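Local structure of aminopeptidase C (Lactobacillus rhamnosus, 4K7C) at residues T99-K104 with G220-K225; K104-N109 with I149-I154; A311-W316 with K415-A420. The protein probably removes amino acids from the N-termini of peptides as a papain-like cysteine aminopeptidase, assembled from six copies of the chain. All blocks are in the same frame, centred on the assembly; numbering follows the deposited sequence.

Contact 1. Residues T99-K104 with G220-K225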
loop_
_atom_site.group_PDB
_atom_site.type_symbol
_atom_site.label_atom_id
_atom_site.label_comp_id
_atom_site.label_asym_id
_atom_site.label_seq_id
_atom_site.Cartn_x
_atom_site.Cartn_y
_atom_site.Cartn_z
ATOM N N THR A 99 -29.253 -6.205 18.190
ATOM C CA THR A 99 -29.177 -5.845 19.598
ATOM C C THR A 99 -28.757 -4.421 19.747
ATOM O O THR A 99 -29.215 -3.727 20.652
ATOM C CB THR A 99 -28.211 -6.763 20.393
ATOM O OG1 THR A 99 -27.020 -7.006 19.592
ATOM C CG2 THR A 99 -28.849 -8.070 20.697
ATOM N N PHE A 100 -27.988 -3.894 18.769
ATOM C CA PHE A 100 -27.466 -2.526 18.865
ATOM C C PHE A 100 -28.619 -1.543 18.680
ATOM O O PHE A 100 -28.762 -0.489 19.382
ATOM C CB PHE A 100 -26.422 -2.290 17.782
ATOM C CG PHE A 100 -25.524 -1.068 17.989
ATOM C CD1 PHE A 100 -24.937 -0.766 19.208
ATOM C CD2 PHE A 100 -25.170 -0.276 16.891
ATOM C CE1 PHE A 100 -24.069 0.272 19.339
ATOM C CE2 PHE A 100 -24.277 0.793 17.002
ATOM C CZ PHE A 100 -23.714 1.061 18.233
ATOM N N PHE A 101 -29.461 -1.842 17.720
ATOM C CA PHE A 101 -30.634 -0.994 17.493
ATOM C C PHE A 101 -31.507 -0.804 18.778
ATOM O O PHE A 101 -31.771 0.300 19.183
ATOM C CB PHE A 101 -31.459 -1.544 16.275
ATOM C CG PHE A 101 -32.678 -0.664 15.918
ATOM C CD1 PHE A 101 -32.700 0.184 14.832
ATOM C CD2 PHE A 101 -33.790 -0.689 16.743
ATOM C CE1 PHE A 101 -33.835 0.946 14.555
ATOM C CE2 PHE A 101 -34.893 0.094 16.489
ATOM C CZ PHE A 101 -34.898 0.951 15.434
ATOM N N TRP A 102 -31.958 -1.929 19.357
ATOM C CA TRP A 102 -32.868 -1.957 20.485
ATOM C C TRP A 102 -32.191 -1.431 21.741
ATOM O O TRP A 102 -32.796 -0.682 22.504
ATOM C CB TRP A 102 -33.394 -3.341 20.676
ATOM C CG TRP A 102 -34.302 -3.753 19.557
ATOM C CD1 TRP A 102 -34.179 -4.838 18.738
ATOM C CD2 TRP A 102 -35.494 -3.078 19.145
ATOM N NE1 TRP A 102 -35.232 -4.876 17.850
ATOM C CE2 TRP A 102 -36.045 -3.811 18.081
ATOM C CE3 TRP A 102 -36.151 -1.940 19.574
ATOM C CZ2 TRP A 102 -37.275 -3.429 17.421
ATOM C CZ3 TRP A 102 -37.334 -1.530 18.917
ATOM C CH2 TRP A 102 -37.874 -2.260 17.849
ATOM N N ASP A 103 -30.894 -1.677 21.868
ATOM C CA ASP A 103 -30.142 -1.128 22.960
ATOM C C ASP A 103 -30.153 0.418 22.947
ATOM O O ASP A 103 -30.502 1.138 23.945
ATOM C CB ASP A 103 -28.707 -1.659 22.977
ATOM C CG ASP A 103 -27.935 -1.162 24.173
ATOM O OD1 ASP A 103 -28.406 -1.415 25.310
ATOM O OD2 ASP A 103 -26.822 -0.509 23.967
ATOM N N LYS A 104 -29.751 1.023 21.855
ATOM C CA LYS A 104 -29.813 2.463 21.687
ATOM C C LYS A 104 -31.166 3.086 21.861
ATOM O O LYS A 104 -31.322 4.132 22.425
ATOM C CB LYS A 104 -29.270 2.844 20.308
ATOM C CG LYS A 104 -27.797 2.625 20.078
ATOM C CD LYS A 104 -27.076 3.912 19.844
ATOM C CE LYS A 104 -25.530 3.828 19.811
ATOM N NZ LYS A 104 -24.872 3.382 21.059
ATOM N N GLY A 220 -30.932 0.643 10.038
ATOM C CA GLY A 220 -31.972 -0.132 9.295
ATOM C C GLY A 220 -33.234 -0.380 10.154
ATOM O O GLY A 220 -33.343 -0.051 11.335
ATOM N N ASN A 221 -34.208 -0.982 9.488
ATOM C CA ASN A 221 -35.447 -1.353 10.136
ATOM C C ASN A 221 -35.291 -2.705 10.793
ATOM O O ASN A 221 -34.917 -3.715 10.154
ATOM C CB ASN A 221 -36.539 -1.507 9.121
ATOM C CG ASN A 221 -36.857 -0.254 8.354
ATOM O OD1 ASN A 221 -36.912 0.883 8.883
ATOM N ND2 ASN A 221 -36.925 -0.438 7.064
ATOM N N PRO A 222 -35.620 -2.783 12.059
ATOM C CA PRO A 222 -35.585 -4.122 12.676
ATOM C C PRO A 222 -36.592 -5.052 12.094
ATOM O O PRO A 222 -37.784 -4.673 11.903
ATOM C CB PRO A 222 -35.930 -3.841 14.128
ATOM C CG PRO A 222 -35.765 -2.407 14.306
ATOM C CD PRO A 222 -36.108 -1.751 12.993
ATOM N N PRO A 223 -36.170 -6.246 11.764
ATOM C CA PRO A 223 -37.088 -7.193 11.188
ATOM C C PRO A 223 -38.175 -7.685 12.198
ATOM O O PRO A 223 -37.952 -7.719 13.371
ATOM C CB PRO A 223 -36.194 -8.366 10.818
ATOM C CG PRO A 223 -34.935 -8.158 11.578
ATOM C CD PRO A 223 -34.779 -6.718 11.771
ATOM N N THR A 224 -39.345 -8.035 11.685
ATOM C CA THR A 224 -40.398 -8.614 12.476
ATOM C C THR A 224 -40.783 -10.073 12.051
ATOM O O THR A 224 -41.308 -10.855 12.840
ATOM C CB THR A 224 -41.678 -7.738 12.370
ATOM O OG1 THR A 224 -41.997 -7.508 10.986
ATOM C CG2 THR A 224 -41.475 -6.378 13.098
ATOM N N LYS A 225 -40.525 -10.429 10.831
ATOM C CA LYS A 225 -40.884 -11.732 10.289
ATOM C C LYS A 225 -39.909 -12.099 9.174
ATOM O O LYS A 225 -39.664 -11.272 8.263
ATOM C CB LYS A 225 -42.284 -11.625 9.716
ATOM C CG LYS A 225 -42.760 -12.893 9.054
ATOM C CD LYS A 225 -44.248 -12.838 8.787
ATOM C CE LYS A 225 -44.514 -12.840 7.298
ATOM N NZ LYS A 225 -45.979 -12.968 7.118
#
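The pyrrolidine ring of P222 overlaps one face of the F101 phenyl ring, a CH-pi contact that ties the loop after helix 197-219 to helix 96-117 in the helical part of this papain-like peptidase. CG of P222 stands 3.5 Å from the centroid of the F101 ring and only 13° off its normal. Proline suits the place because its rigid ring holds its C-H groups out as a compact apolar surface. With CG anti to the backbone N (chi1 -177°), the F101 ring reaches out from the helix to the loop, and chi2 turns its face to P222. W102 follows along the helix, and its broad indole extends past F101 to bring CZ2 within 3.6 Å of P222 CB. P222 thus touches both rings, CG over F101 and CB against W102, while CD2 of F101 rests over the centre of the indole. L215 and Y212 of helix 197-219 also pack on F101, and L10 of the second subunit lies on W102. G220, the first residue after helix 197-219, has positive phi (99°); at its backbone angles a CB would press on the preceding carbonyl O, which is why glycine suits it. The carbonyl of G220 is buried here with no hydrogen-bonding partner in the model; its O lies 3.4 Å from F101 CE1.

Contact 2. Residues K104-N109 with I149-I154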
loop_
_atom_site.group_PDB
_atom_site.type_symbol
_atom_site.label_atom_id
_atom_site.label_comp_id
_atom_site.label_asym_id
_atom_site.label_seq_id
_atom_site.Cartn_x
_atom_site.Cartn_y
_atom_site.Cartn_z
ATOM N N LYS A 104 -29.751 1.023 21.855
ATOM C CA LYS A 104 -29.813 2.463 21.687
ATOM C C LYS A 104 -31.166 3.086 21.861
ATOM O O LYS A 104 -31.322 4.132 22.425
ATOM C CB LYS A 104 -29.270 2.844 20.308
ATOM C CG LYS A 104 -27.797 2.625 20.078
ATOM C CD LYS A 104 -27.076 3.912 19.844
ATOM C CE LYS A 104 -25.530 3.828 19.811
ATOM N NZ LYS A 104 -24.872 3.382 21.059
ATOM N N PHE A 105 -32.187 2.447 21.296
ATOM C CA PHE A 105 -33.504 2.994 21.416
ATOM C C PHE A 105 -34.005 2.918 22.879
ATOM O O PHE A 105 -34.513 3.914 23.408
ATOM C CB PHE A 105 -34.447 2.301 20.447
ATOM C CG PHE A 105 -35.766 3.011 20.325
ATOM C CD1 PHE A 105 -35.800 4.370 20.005
ATOM C CD2 PHE A 105 -36.941 2.329 20.497
ATOM C CE1 PHE A 105 -36.970 5.069 19.946
ATOM C CE2 PHE A 105 -38.144 3.060 20.388
ATOM C CZ PHE A 105 -38.146 4.403 20.068
ATOM N N GLU A 106 -33.811 1.781 23.522
ATOM C CA GLU A 106 -34.226 1.577 24.949
ATOM C C GLU A 106 -33.414 2.498 25.812
ATOM O O GLU A 106 -33.961 3.178 26.647
ATOM C CB GLU A 106 -34.051 0.132 25.376
ATOM C CG GLU A 106 -35.102 -0.784 24.751
ATOM C CD GLU A 106 -36.514 -0.709 25.425
ATOM O OE1 GLU A 106 -36.720 -0.067 26.499
ATOM O OE2 GLU A 106 -37.448 -1.320 24.808
ATOM N N LYS A 107 -32.112 2.632 25.527
ATOM C CA LYS A 107 -31.302 3.608 26.312
ATOM C C LYS A 107 -31.779 5.072 26.198
ATOM O O LYS A 107 -31.608 5.796 27.139
ATOM C CB LYS A 107 -29.824 3.480 25.967
ATOM C CG LYS A 107 -29.134 2.273 26.524
ATOM C CD LYS A 107 -27.675 2.151 26.003
ATOM C CE LYS A 107 -26.936 1.144 26.810
ATOM N NZ LYS A 107 -25.745 0.676 26.029
ATOM N N SER A 108 -32.316 5.486 25.041
ATOM C CA SER A 108 -32.879 6.820 24.815
ATOM C C SER A 108 -34.043 7.090 25.810
ATOM O O SER A 108 -33.991 8.030 26.617
ATOM C CB SER A 108 -33.259 7.014 23.310
ATOM O OG SER A 108 -32.141 6.840 22.379
ATOM N N ASN A 109 -34.960 6.141 25.892
ATOM C CA ASN A 109 -36.044 6.136 26.869
ATOM C C ASN A 109 -35.570 6.055 28.329
ATOM O O ASN A 109 -36.067 6.821 29.193
ATOM C CB ASN A 109 -36.958 4.946 26.596
ATOM C CG ASN A 109 -38.240 5.012 27.418
ATOM O OD1 ASN A 109 -38.976 6.004 27.272
ATOM N ND2 ASN A 109 -38.495 4.025 28.208
ATOM N N ILE A 149 -32.884 -9.351 24.828
ATOM C CA ILE A 149 -33.258 -10.578 24.177
ATOM C C ILE A 149 -34.641 -11.035 24.646
ATOM O O ILE A 149 -35.419 -11.555 23.850
ATOM C CB ILE A 149 -32.138 -11.565 24.356
ATOM C CG1 ILE A 149 -31.015 -11.114 23.374
ATOM C CG2 ILE A 149 -32.536 -13.003 24.002
ATOM C CD1 ILE A 149 -29.911 -12.046 23.439
ATOM N N GLU A 150 -34.906 -10.843 25.946
ATOM C CA GLU A 150 -36.219 -11.159 26.505
ATOM C C GLU A 150 -37.289 -10.361 25.782
ATOM O O GLU A 150 -38.336 -10.895 25.483
ATOM C CB GLU A 150 -36.258 -10.895 28.003
ATOM C CG GLU A 150 -35.438 -11.977 28.690
ATOM C CD GLU A 150 -35.310 -11.778 30.166
ATOM O OE1 GLU A 150 -35.405 -12.808 30.854
ATOM O OE2 GLU A 150 -35.084 -10.631 30.607
ATOM N N LYS A 151 -37.042 -9.105 25.495
ATOM C CA LYS A 151 -38.098 -8.256 24.955
ATOM C C LYS A 151 -38.210 -8.374 23.407
ATOM O O LYS A 151 -39.334 -8.247 22.830
ATOM C CB LYS A 151 -37.879 -6.828 25.381
ATOM C CG LYS A 151 -38.922 -5.872 24.853
ATOM C CD LYS A 151 -38.778 -4.518 25.532
ATOM C CE LYS A 151 -39.974 -3.682 25.230
ATOM N NZ LYS A 151 -39.874 -2.433 25.989
ATOM N N TYR A 152 -37.062 -8.591 22.745
ATOM C CA TYR A 152 -36.957 -8.480 21.287
ATOM C C TYR A 152 -36.495 -9.647 20.456
ATOM O O TYR A 152 -36.590 -9.657 19.201
ATOM C CB TYR A 152 -36.106 -7.276 20.934
ATOM C CG TYR A 152 -36.680 -5.952 21.375
ATOM C CD1 TYR A 152 -37.783 -5.397 20.710
ATOM C CD2 TYR A 152 -36.083 -5.191 22.379
ATOM C CE1 TYR A 152 -38.325 -4.147 21.083
ATOM C CE2 TYR A 152 -36.585 -3.928 22.742
ATOM C CZ TYR A 152 -37.730 -3.410 22.146
ATOM O OH TYR A 152 -38.260 -2.191 22.487
ATOM N N GLY A 153 -36.010 -10.642 21.141
ATOM C CA GLY A 153 -35.422 -11.830 20.544
ATOM C C GLY A 153 -34.148 -11.575 19.799
ATOM O O GLY A 153 -33.380 -10.724 20.225
ATOM N N ILE A 154 -33.888 -12.341 18.774
ATOM C CA ILE A 154 -32.643 -12.217 18.033
ATOM C C ILE A 154 -32.899 -12.735 16.627
ATOM O O ILE A 154 -33.864 -13.471 16.357
ATOM C CB ILE A 154 -31.438 -12.924 18.775
ATOM C CG1 ILE A 154 -30.044 -12.405 18.285
ATOM C CG2 ILE A 154 -31.499 -14.454 18.696
ATOM C CD1 ILE A 154 -29.857 -10.890 18.326
#
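OE2 of E106 is gripped by two donors from the end of helix 142-152. The phenol of Y152 gives the shorter bond, OH to OE2 at 2.6 Å, using the anti lone pair of that oxygen; K151 NZ makes a salt bridge to the same OE2 at 2.9 Å, arriving on the syn side, 22° out of the carboxylate plane. Two donors on one oxygen would be expected to stabilise the charged form of this buried glutamate. Its chain, bent at chi2 (-77°), is long enough to bring that oxygen to both partners, which come from the opposite direction. Tyrosine suits its place by carrying a hydroxyl at the far end of a rigid ring, whose plane is 53° from the carboxylate. Lysine, extended beyond CG, carries its ammonium to E106 while K151 CG lies over one face of the Y152 ring, offset toward the rim. That ammonium also donates to the carbonyl O of I5 of the second subunit. G153, the first residue beyond the helix, has positive phi, which glycine tolerates readily. The contact joins the end of helix 142-152 to the middle of helix 96-117, whose F105 and N109 pack on helix 197-219.

Contact 3. Residues A311-W316 with K415-A420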
loop_
_atom_site.group_PDB
_atom_site.type_symbol
_atom_site.label_atom_id
_atom_site.label_comp_id
_atom_site.label_asym_id
_atom_site.label_seq_id
_atom_site.Cartn_x
_atom_site.Cartn_y
_atom_site.Cartn_z
ATOM N N ALA A 311 -18.046 -28.646 31.661
ATOM C CA ALA A 311 -19.332 -29.054 31.134
ATOM C C ALA A 311 -19.568 -28.763 29.678
ATOM O O ALA A 311 -20.611 -29.089 29.176
ATOM C CB ALA A 311 -20.431 -28.432 31.971
ATOM N N GLY A 312 -18.639 -28.081 28.994
ATOM C CA GLY A 312 -18.732 -27.840 27.575
ATOM C C GLY A 312 -19.397 -26.512 27.245
ATOM O O GLY A 312 -19.778 -26.258 26.111
ATOM N N GLU A 313 -19.459 -25.589 28.204
ATOM C CA GLU A 313 -20.120 -24.318 27.951
ATOM C C GLU A 313 -19.122 -23.161 28.174
ATOM O O GLU A 313 -18.432 -23.107 29.205
ATOM C CB GLU A 313 -21.244 -24.133 28.932
ATOM C CG GLU A 313 -22.385 -25.172 28.750
ATOM C CD GLU A 313 -23.311 -25.357 29.982
ATOM O OE1 GLU A 313 -23.195 -24.675 31.049
ATOM O OE2 GLU A 313 -24.168 -26.259 29.894
ATOM N N SER A 314 -19.120 -22.266 27.211
ATOM C CA SER A 314 -18.324 -21.040 27.225
ATOM C C SER A 314 -18.808 -20.025 28.255
ATOM O O SER A 314 -19.945 -20.092 28.796
ATOM C CB SER A 314 -18.280 -20.480 25.775
ATOM O OG SER A 314 -19.506 -19.955 25.324
ATOM N N VAL A 315 -17.958 -19.114 28.623
ATOM C CA VAL A 315 -18.272 -18.244 29.734
ATOM C C VAL A 315 -18.044 -16.761 29.381
ATOM O O VAL A 315 -16.879 -16.363 29.137
ATOM C CB VAL A 315 -17.399 -18.606 30.986
ATOM C CG1 VAL A 315 -17.683 -17.725 32.163
ATOM C CG2 VAL A 315 -17.543 -20.076 31.435
ATOM N N TRP A 316 -19.093 -15.950 29.356
ATOM C CA TRP A 316 -18.965 -14.537 29.145
ATOM C C TRP A 316 -18.234 -13.943 30.356
ATOM O O TRP A 316 -18.507 -14.324 31.523
ATOM C CB TRP A 316 -20.341 -13.898 29.040
ATOM C CG TRP A 316 -20.502 -12.485 28.690
ATOM C CD1 TRP A 316 -20.938 -11.980 27.536
ATOM C CD2 TRP A 316 -20.417 -11.322 29.585
ATOM N NE1 TRP A 316 -21.079 -10.650 27.579
ATOM C CE2 TRP A 316 -20.753 -10.200 28.822
ATOM C CE3 TRP A 316 -19.930 -11.132 30.877
ATOM C CZ2 TRP A 316 -20.742 -8.920 29.325
ATOM C CZ3 TRP A 316 -19.978 -9.864 31.400
ATOM C CH2 TRP A 316 -20.350 -8.759 30.643
ATOM N N LYS A 415 -26.722 -20.799 37.025
ATOM C CA LYS A 415 -27.098 -20.955 38.435
ATOM C C LYS A 415 -26.967 -22.400 38.952
ATOM O O LYS A 415 -26.646 -22.623 40.137
ATOM C CB LYS A 415 -28.503 -20.381 38.659
ATOM C CG LYS A 415 -28.586 -18.866 38.720
ATOM C CD LYS A 415 -30.057 -18.404 38.790
ATOM C CE LYS A 415 -30.135 -16.952 38.751
ATOM N NZ LYS A 415 -31.531 -16.455 38.696
ATOM N N LYS A 416 -27.214 -23.365 38.069
ATOM C CA LYS A 416 -27.114 -24.745 38.454
ATOM C C LYS A 416 -25.710 -25.199 38.906
ATOM O O LYS A 416 -25.568 -26.249 39.490
ATOM C CB LYS A 416 -27.526 -25.625 37.306
ATOM C CG LYS A 416 -26.598 -25.593 36.127
ATOM C CD LYS A 416 -27.304 -26.256 34.973
ATOM C CE LYS A 416 -26.385 -26.468 33.822
ATOM N NZ LYS A 416 -27.068 -27.470 32.933
ATOM N N TYR A 417 -24.663 -24.418 38.579
ATOM C CA TYR A 417 -23.303 -24.761 38.995
ATOM C C TYR A 417 -23.021 -24.189 40.349
ATOM O O TYR A 417 -21.994 -24.515 40.923
ATOM C CB TYR A 417 -22.292 -24.170 37.982
ATOM C CG TYR A 417 -22.425 -24.751 36.643
ATOM C CD1 TYR A 417 -22.324 -26.156 36.449
ATOM C CD2 TYR A 417 -22.646 -23.950 35.549
ATOM C CE1 TYR A 417 -22.458 -26.708 35.193
ATOM C CE2 TYR A 417 -22.803 -24.483 34.296
ATOM C CZ TYR A 417 -22.707 -25.854 34.122
ATOM O OH TYR A 417 -22.880 -26.393 32.886
ATOM N N LEU A 418 -23.920 -23.326 40.857
ATOM C CA LEU A 418 -23.741 -22.653 42.143
ATOM C C LEU A 418 -24.167 -23.551 43.330
ATOM O O LEU A 418 -25.188 -24.176 43.258
ATOM C CB LEU A 418 -24.600 -21.418 42.214
ATOM C CG LEU A 418 -24.345 -20.201 41.335
ATOM C CD1 LEU A 418 -25.242 -19.017 41.726
ATOM C CD2 LEU A 418 -22.933 -19.807 41.561
ATOM N N PRO A 419 -23.423 -23.503 44.458
ATOM C CA PRO A 419 -23.824 -24.158 45.697
ATOM C C PRO A 419 -25.171 -23.632 46.133
ATOM O O PRO A 419 -25.538 -22.486 45.857
ATOM C CB PRO A 419 -22.736 -23.707 46.700
ATOM C CG PRO A 419 -21.546 -23.415 45.857
ATOM C CD PRO A 419 -22.133 -22.786 44.624
ATOM N N ALA A 420 -25.933 -24.473 46.825
ATOM C CA ALA A 420 -27.255 -24.069 47.286
ATOM C C ALA A 420 -27.268 -22.774 48.069
ATOM O O ALA A 420 -28.174 -21.959 47.931
ATOM C CB ALA A 420 -27.843 -25.202 48.168
#
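The hydroxyl of Y417 donates to OE1 of E313 in a short hydrogen bond, OH to OE1 2.5 Å. It meets the carboxylate from above, 52° out of its plane, whereas OE1 itself lies at the edge of the phenol ring, near the ring plane; the two planes are 59° apart. OE2 stands close to the same hydroxyl but at a poor angle, so one oxygen carries the bond. From the end of helix 298-310 the methyl of A311 packs against the phenol end, its CB 3.3 Å from Y417 OH; a small residue fits where the tyrosine comes so near. K416 lays its CG over the centre of one face of the Y417 ring, and its NZ stays 4.4 Å from E313 OE2, too far for a salt bridge, though the positive charge would probably still favour the ionised form of the carboxylate. A phenylalanine in place of Y417 lacks the hydroxyl, and E313 would probably lose this bond and its carboxylate be freer to turn.

Behind these groups lie the turns that enter and leave the beta-sheet part of the papain-like fold. A311 and G312 close helix 298-310 in a Schellman motif, with glycine taking the positive phi, and the chain then runs through E313 into strand 315-319. In E313, chi1 (-66°) sets CG anti to the carbonyl carbon, and the extended chain then carries the carboxylate out to Y417, while strand 315-319 pairs antiparallel with strand 408-414. Y417 follows strand 408-414 in a 3-10 turn, closed by L418 N to K415 O at 2.9 Å. Q308 of helix 298-310 touches both E313 and Y417, and K307 of the same helix donates to the carbonyl O of Y417.

Contacts 1 and 2 are buried and both use helix 96-117, sharing K104; they meet where W102 CE3 packs 3.4 Å from Y152 CZ, the two rings stacking. Their chemistry differs: contact 1 is mainly apolar and aromatic, contact 2 a buried charge with two donors, yet both touch the second subunit and so lie beside an interface of the assembly. Contact 3 stands apart, its centre about 30 Å from that of contact 1 and about 26 Å from that of contact 2, later in the chain among the strands. It is partly exposed, meets no other subunit, and, like contact 2, pairs a tyrosine hydroxyl with a glutamate, but without a salt bridge.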